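Local atomic coordinates of giardin subunit alpha-1 (Giardia intestinalis, PDB entry 4EVF), a protein that binds calcium and, in a calcium-dependent way, phospholipids including phosphatidylserine, and takes part in parasite attachment and in cytoskeletal disassembly and reassembly. Residues A8-Q13 against A24-E29; R229-L234 against D257-A262. All coordinates share one frame; numbering follows the deposited sequence.

Contact 1: residues A8-Q13 against A24-E29; sequences ANELKQ and AFIASE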
loop_
_atom_site.group_PDB
_atom_site.type_symbol
_atom_site.label_atom_id
_atom_site.label_comp_id
_atom_site.label_asym_id
_atom_site.label_seq_id
_atom_site.Cartn_x
_atom_site.Cartn_y
_atom_site.Cartn_z
ATOM N N ALA A 8 -4.101 -19.054 -18.409
ATOM C CA ALA A 8 -5.521 -19.049 -18.075
ATOM C C ALA A 8 -5.994 -20.478 -17.817
ATOM O O ALA A 8 -6.834 -20.713 -16.943
ATOM C CB ALA A 8 -6.344 -18.386 -19.178
ATOM N N ASN A 9 -5.452 -21.432 -18.571
ATOM C CA ASN A 9 -5.782 -22.844 -18.346
ATOM C C ASN A 9 -5.257 -23.358 -17.003
ATOM O O ASN A 9 -5.968 -24.073 -16.284
ATOM C CB ASN A 9 -5.282 -23.743 -19.484
ATOM C CG ASN A 9 -5.719 -25.198 -19.307
ATOM O OD1 ASN A 9 -4.945 -26.045 -18.851
ATOM N ND2 ASN A 9 -6.975 -25.483 -19.638
ATOM N N GLU A 10 -4.016 -23.012 -16.671
ATOM C CA GLU A 10 -3.476 -23.344 -15.348
ATOM C C GLU A 10 -4.435 -22.879 -14.268
ATOM O O GLU A 10 -4.796 -23.630 -13.352
ATOM C CB GLU A 10 -2.132 -22.663 -15.115
ATOM C CG GLU A 10 -0.998 -23.146 -15.996
ATOM C CD GLU A 10 0.312 -22.467 -15.648
ATOM O OE1 GLU A 10 0.826 -22.689 -14.522
ATOM O OE2 GLU A 10 0.818 -21.695 -16.491
ATOM N N LEU A 11 -4.841 -21.622 -14.372
ATOM C CA LEU A 11 -5.774 -21.050 -13.408
ATOM C C LEU A 11 -7.104 -21.795 -13.351
ATOM O O LEU A 11 -7.650 -22.015 -12.272
ATOM C CB LEU A 11 -5.993 -19.561 -13.686
ATOM C CG LEU A 11 -4.844 -18.693 -13.170
ATOM C CD1 LEU A 11 -4.838 -17.315 -13.841
ATOM C CD2 LEU A 11 -4.916 -18.577 -11.648
ATOM N N LYS A 12 -7.622 -22.184 -14.512
ATOM C CA LYS A 12 -8.877 -22.929 -14.591
ATOM C C LYS A 12 -8.815 -24.209 -13.757
ATOM O O LYS A 12 -9.744 -24.543 -13.013
ATOM C CB LYS A 12 -9.171 -23.291 -16.050
ATOM C CG LYS A 12 -10.477 -24.034 -16.255
ATOM C CD LYS A 12 -11.669 -23.108 -16.071
ATOM C CE LYS A 12 -12.993 -23.847 -16.221
ATOM N NZ LYS A 12 -14.139 -22.967 -15.837
ATOM N N GLN A 13 -7.712 -24.927 -13.893
ATOM C CA GLN A 13 -7.560 -26.201 -13.219
ATOM C C GLN A 13 -7.292 -26.036 -11.722
ATOM O O GLN A 13 -7.648 -26.909 -10.925
ATOM C CB GLN A 13 -6.469 -27.024 -13.897
ATOM C CG GLN A 13 -6.936 -27.651 -15.191
ATOM C CD GLN A 13 -5.802 -27.954 -16.139
ATOM O OE1 GLN A 13 -4.672 -27.504 -15.940
ATOM N NE2 GLN A 13 -6.097 -28.718 -17.188
ATOM N N ALA A 24 -2.722 -18.592 -5.657
ATOM C CA ALA A 24 -1.795 -17.608 -5.130
ATOM C C ALA A 24 -0.447 -17.718 -5.828
ATOM O O ALA A 24 0.170 -16.706 -6.159
ATOM C CB ALA A 24 -1.635 -17.772 -3.598
ATOM N N PHE A 25 0.003 -18.942 -6.076
ATOM C CA PHE A 25 1.316 -19.115 -6.686
ATOM C C PHE A 25 1.355 -18.560 -8.109
ATOM O O PHE A 25 2.322 -17.894 -8.503
ATOM C CB PHE A 25 1.765 -20.578 -6.694
ATOM C CG PHE A 25 3.068 -20.784 -7.416
ATOM C CD1 PHE A 25 4.251 -20.324 -6.867
ATOM C CD2 PHE A 25 3.104 -21.397 -8.660
ATOM C CE1 PHE A 25 5.452 -20.485 -7.537
ATOM C CE2 PHE A 25 4.298 -21.566 -9.332
ATOM C CZ PHE A 25 5.474 -21.108 -8.771
ATOM N N ILE A 26 0.315 -18.861 -8.879
ATOM C CA ILE A 26 0.212 -18.349 -10.243
ATOM C C ILE A 26 0.123 -16.830 -10.222
ATOM O O ILE A 26 0.784 -16.149 -11.001
ATOM C CB ILE A 26 -1.006 -18.922 -10.984
ATOM C CG1 ILE A 26 -0.846 -20.434 -11.179
ATOM C CG2 ILE A 26 -1.168 -18.232 -12.326
ATOM C CD1 ILE A 26 -2.143 -21.163 -11.437
ATOM N N ALA A 27 -0.693 -16.290 -9.323
ATOM C CA ALA A 27 -0.819 -14.844 -9.236
ATOM C C ALA A 27 0.532 -14.215 -8.909
ATOM O O ALA A 27 0.851 -13.135 -9.402
ATOM C CB ALA A 27 -1.866 -14.455 -8.206
ATOM N N SER A 28 1.328 -14.912 -8.094
ATOM C CA SER A 28 2.590 -14.378 -7.579
ATOM C C SER A 28 3.658 -14.291 -8.669
ATOM O O SER A 28 4.643 -13.567 -8.540
ATOM C CB SER A 28 3.106 -15.265 -6.446
ATOM O OG SER A 28 3.790 -16.404 -6.947
ATOM N N GLU A 29 3.453 -15.051 -9.738
ATOM C CA GLU A 29 4.417 -15.151 -10.824
ATOM C C GLU A 29 4.383 -13.951 -11.772
ATOM O O GLU A 29 5.295 -13.772 -12.578
ATOM C CB GLU A 29 4.131 -16.420 -11.627
ATOM C CG GLU A 29 4.442 -17.699 -10.897
ATOM C CD GLU A 29 5.928 -17.895 -10.756
ATOM O OE1 GLU A 29 6.510 -17.378 -9.779
ATOM O OE2 GLU A 29 6.523 -18.544 -11.642
#
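Leu11 and Ile26 meet because of how their first torsions are set. At chi1 -79°, CG of Leu11 stands anti to its own carbonyl carbon; Ile26 holds CG1 in the matching position at -65°, which leaves its CG2 branch anti to the backbone N. A nearly extended second torsion (159°) then carries CD1 of Ile26 out to the opposing helix. The two side chains lie alongside, pointing opposite ways and overlapping past their branch points. Leu11 CD2 is the methyl that does most of the touching: it lies 3.8 Å from Ile26 CD1 and equally 3.8 Å from Ile26 CG2, so that it is held against both branches. The branch point Leu11 CG also rests on Ile26 CG2, at 3.8 Å, whereas Leu11 CD1 stands a little further from that methyl. Ile26 CD1 reaches on to the first carbon of the neighbouring residue, 4.0 Å from Glu10 CB; the rest of the Glu10 chain runs on extended, its carboxylate taking no part in the pairing.

Helices 4-16 and 20-28 are joined here, both within the first predicted annexin repeat. Leu11 also packs on Ile38 and Phe71, and Ala27, next to Ile26, touches Phe71 as well, so the pair is part of a wider apolar interior. Beyond the contact, Ser28 OG donates to Phe25 O across 2.6 Å.

With no polar atom spanning the two segments, the helices are matched here by dispersion and the burial of methyl groups, an attraction with little directional demand, so the branching of Leu11 and Ile26 does the fitting.

Contact 2: residues R229-L234 against D257-A262; sequences RLAAYL and DKCLGA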
loop_
_atom_site.group_PDB
_atom_site.type_symbol
_atom_site.label_atom_id
_atom_site.label_comp_id
_atom_site.label_asym_id
_atom_site.label_seq_id
_atom_site.Cartn_x
_atom_site.Cartn_y
_atom_site.Cartn_z
ATOM N N ARG A 229 9.749 -0.248 1.321
ATOM C CA ARG A 229 10.080 -0.002 2.721
ATOM C C ARG A 229 8.840 0.343 3.544
ATOM O O ARG A 229 8.757 -0.007 4.714
ATOM C CB ARG A 229 11.154 1.082 2.847
ATOM C CG ARG A 229 12.484 0.667 2.235
ATOM C CD ARG A 229 13.543 1.731 2.373
ATOM N NE ARG A 229 14.095 1.779 3.727
ATOM C CZ ARG A 229 15.222 2.409 4.048
ATOM N NH1 ARG A 229 15.920 3.037 3.109
ATOM N NH2 ARG A 229 15.654 2.407 5.304
ATOM N N LEU A 230 7.883 1.043 2.942
ATOM C CA LEU A 230 6.603 1.247 3.604
ATOM C C LEU A 230 5.858 -0.090 3.687
ATOM O O LEU A 230 5.261 -0.417 4.722
ATOM C CB LEU A 230 5.751 2.311 2.891
ATOM C CG LEU A 230 4.391 2.569 3.547
ATOM C CD1 LEU A 230 4.561 3.002 5.023
ATOM C CD2 LEU A 230 3.564 3.592 2.790
ATOM N N ALA A 231 5.890 -0.857 2.591
ATOM C CA ALA A 231 5.316 -2.201 2.584
ATOM C C ALA A 231 5.858 -3.064 3.734
ATOM O O ALA A 231 5.092 -3.712 4.446
ATOM C CB ALA A 231 5.575 -2.883 1.245
ATOM N N ALA A 232 7.176 -3.087 3.897
ATOM C CA ALA A 232 7.798 -3.857 4.982
ATOM C C ALA A 232 7.191 -3.479 6.338
ATOM O O ALA A 232 6.805 -4.346 7.126
ATOM C CB ALA A 232 9.278 -3.623 5.007
ATOM N N TYR A 233 7.137 -2.176 6.594
ATOM C CA TYR A 233 6.582 -1.626 7.829
ATOM C C TYR A 233 5.102 -1.969 8.051
ATOM O O TYR A 233 4.681 -2.346 9.149
ATOM C CB TYR A 233 6.765 -0.105 7.834
ATOM C CG TYR A 233 6.070 0.581 8.998
ATOM C CD1 TYR A 233 6.478 0.344 10.309
ATOM C CD2 TYR A 233 5.017 1.464 8.788
ATOM C CE1 TYR A 233 5.857 0.961 11.376
ATOM C CE2 TYR A 233 4.382 2.092 9.865
ATOM C CZ TYR A 233 4.811 1.829 11.156
ATOM O OH TYR A 233 4.200 2.435 12.242
ATOM N N LEU A 234 4.300 -1.798 7.011
ATOM C CA LEU A 234 2.892 -2.107 7.120
ATOM C C LEU A 234 2.677 -3.622 7.220
ATOM O O LEU A 234 1.772 -4.074 7.901
ATOM C CB LEU A 234 2.121 -1.496 5.939
ATOM C CG LEU A 234 1.938 0.034 5.856
ATOM C CD1 LEU A 234 1.249 0.532 4.577
ATOM C CD2 LEU A 234 1.270 0.614 7.097
ATOM N N ASP A 257 3.027 -6.855 -6.398
ATOM C CA ASP A 257 3.984 -6.863 -7.509
ATOM C C ASP A 257 5.001 -5.713 -7.450
ATOM O O ASP A 257 6.150 -5.875 -7.869
ATOM C CB ASP A 257 3.260 -6.887 -8.874
ATOM C CG ASP A 257 2.674 -5.532 -9.267
ATOM O OD1 ASP A 257 2.208 -4.790 -8.376
ATOM O OD2 ASP A 257 2.678 -5.209 -10.479
ATOM N N LYS A 258 4.580 -4.554 -6.941
ATOM C CA LYS A 258 5.437 -3.367 -6.933
ATOM C C LYS A 258 6.344 -3.300 -5.695
ATOM O O LYS A 258 7.269 -2.491 -5.643
ATOM C CB LYS A 258 4.600 -2.079 -7.006
ATOM C CG LYS A 258 3.581 -2.010 -8.135
ATOM C CD LYS A 258 3.068 -0.580 -8.316
ATOM C CE LYS A 258 2.000 -0.478 -9.429
ATOM N NZ LYS A 258 2.194 -1.463 -10.520
ATOM N N CYS A 259 6.080 -4.145 -4.704
ATOM C CA CYS A 259 6.754 -4.028 -3.413
ATOM C C CYS A 259 7.536 -5.272 -3.043
ATOM O O CYS A 259 7.834 -5.484 -1.871
ATOM C CB CYS A 259 5.733 -3.772 -2.298
ATOM S SG CYS A 259 4.780 -2.236 -2.431
ATOM N N LEU A 260 7.870 -6.105 -4.017
ATOM C CA LEU A 260 8.468 -7.394 -3.677
ATOM C C LEU A 260 9.824 -7.297 -2.961
ATOM O O LEU A 260 10.309 -8.285 -2.411
ATOM C CB LEU A 260 8.526 -8.320 -4.894
ATOM C CG LEU A 260 7.168 -8.909 -5.284
ATOM C CD1 LEU A 260 7.247 -9.623 -6.624
ATOM C CD2 LEU A 260 6.629 -9.853 -4.194
ATOM N N GLY A 261 10.429 -6.110 -2.962
ATOM C CA GLY A 261 11.650 -5.874 -2.207
ATOM C C GLY A 261 11.390 -5.768 -0.708
ATOM O O GLY A 261 12.306 -5.595 0.096
ATOM N N ALA A 262 10.124 -5.887 -0.330
ATOM C CA ALA A 262 9.732 -5.781 1.067
ATOM C C ALA A 262 10.483 -6.795 1.935
ATOM O O ALA A 262 10.922 -6.470 3.043
ATOM C CB ALA A 262 8.233 -5.946 1.196
#
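The methyl of Ala262 stands over one face of the Ala231-Ala232 peptide, CB 4.1 Å from Ala232 N and nearly on the perpendicular through it. The carbonyl of Ala262 is the second flat group, met by a methyl from beside its oxygen: Ala232 CB lies 3.8 Å from Ala262 O, approaching at roughly 120° to the C=O bond and tilted out of the carbonyl plane, a van der Waals touch. Trp292, on helix 284-292, touches both Cys259 and Ala262.

The methyl of Ala231 carries most of the pairing. It points at the opposing chain and meets Cys259 alongside, CB of Ala231 being 3.7 Å from Cys259 CB and 3.8 Å from Cys259 SG. That double touch depends on the thiol's torsion: chi1 of -62° swings SG anti to the carbonyl carbon and back beside the backbone N, so sulfur and CB are almost equally far from the methyl. The Ala262 methyl that covers the peptide nitrogen also reaches the Ala231 methyl, Ala262 CB to Ala231 CB 4.1 Å.

This is a helix packed against a turn within the fourth predicted repeat of an annexin, a family whose repeats are bundles of short helices. Helix 227-240 offers small side chains to the link between helices 245-255 and 262-265. Cys259 to Ala262 form a type I beta turn, in which Ala262 N donates to Cys259 O at 2.8 Å, and this bend puts the side chains at both its ends on the helix. Leu260, in the middle of the turn, points away and touches Arg293. Small residues also let the backbones come very near: the CA atoms of Ala232 and Ala262 are only 4.8 Å apart.

In the fold
From the N terminus, the chain first runs through helix 4-16, turns, and comes back in helix 20-28, where contact 1 closes a short loop of ten intervening residues. The second loop opens only much later: helix 227-240 leads through helix 245-255 to the turn of contact 2, with twenty-two residues between. The two are in series, neither enclosing nor crossing the other, and tie parts of the first and fourth predicted repeats respectively. Their centres lie 23 Å apart and their atoms do not touch, yet Arg293 is a neighbour of both: it is hydrogen-bonded to the backbone oxygen of Ser28 and touches Leu260. A hydrogen bond from Ala32 N to Asp257 OD2 joins the two regions directly.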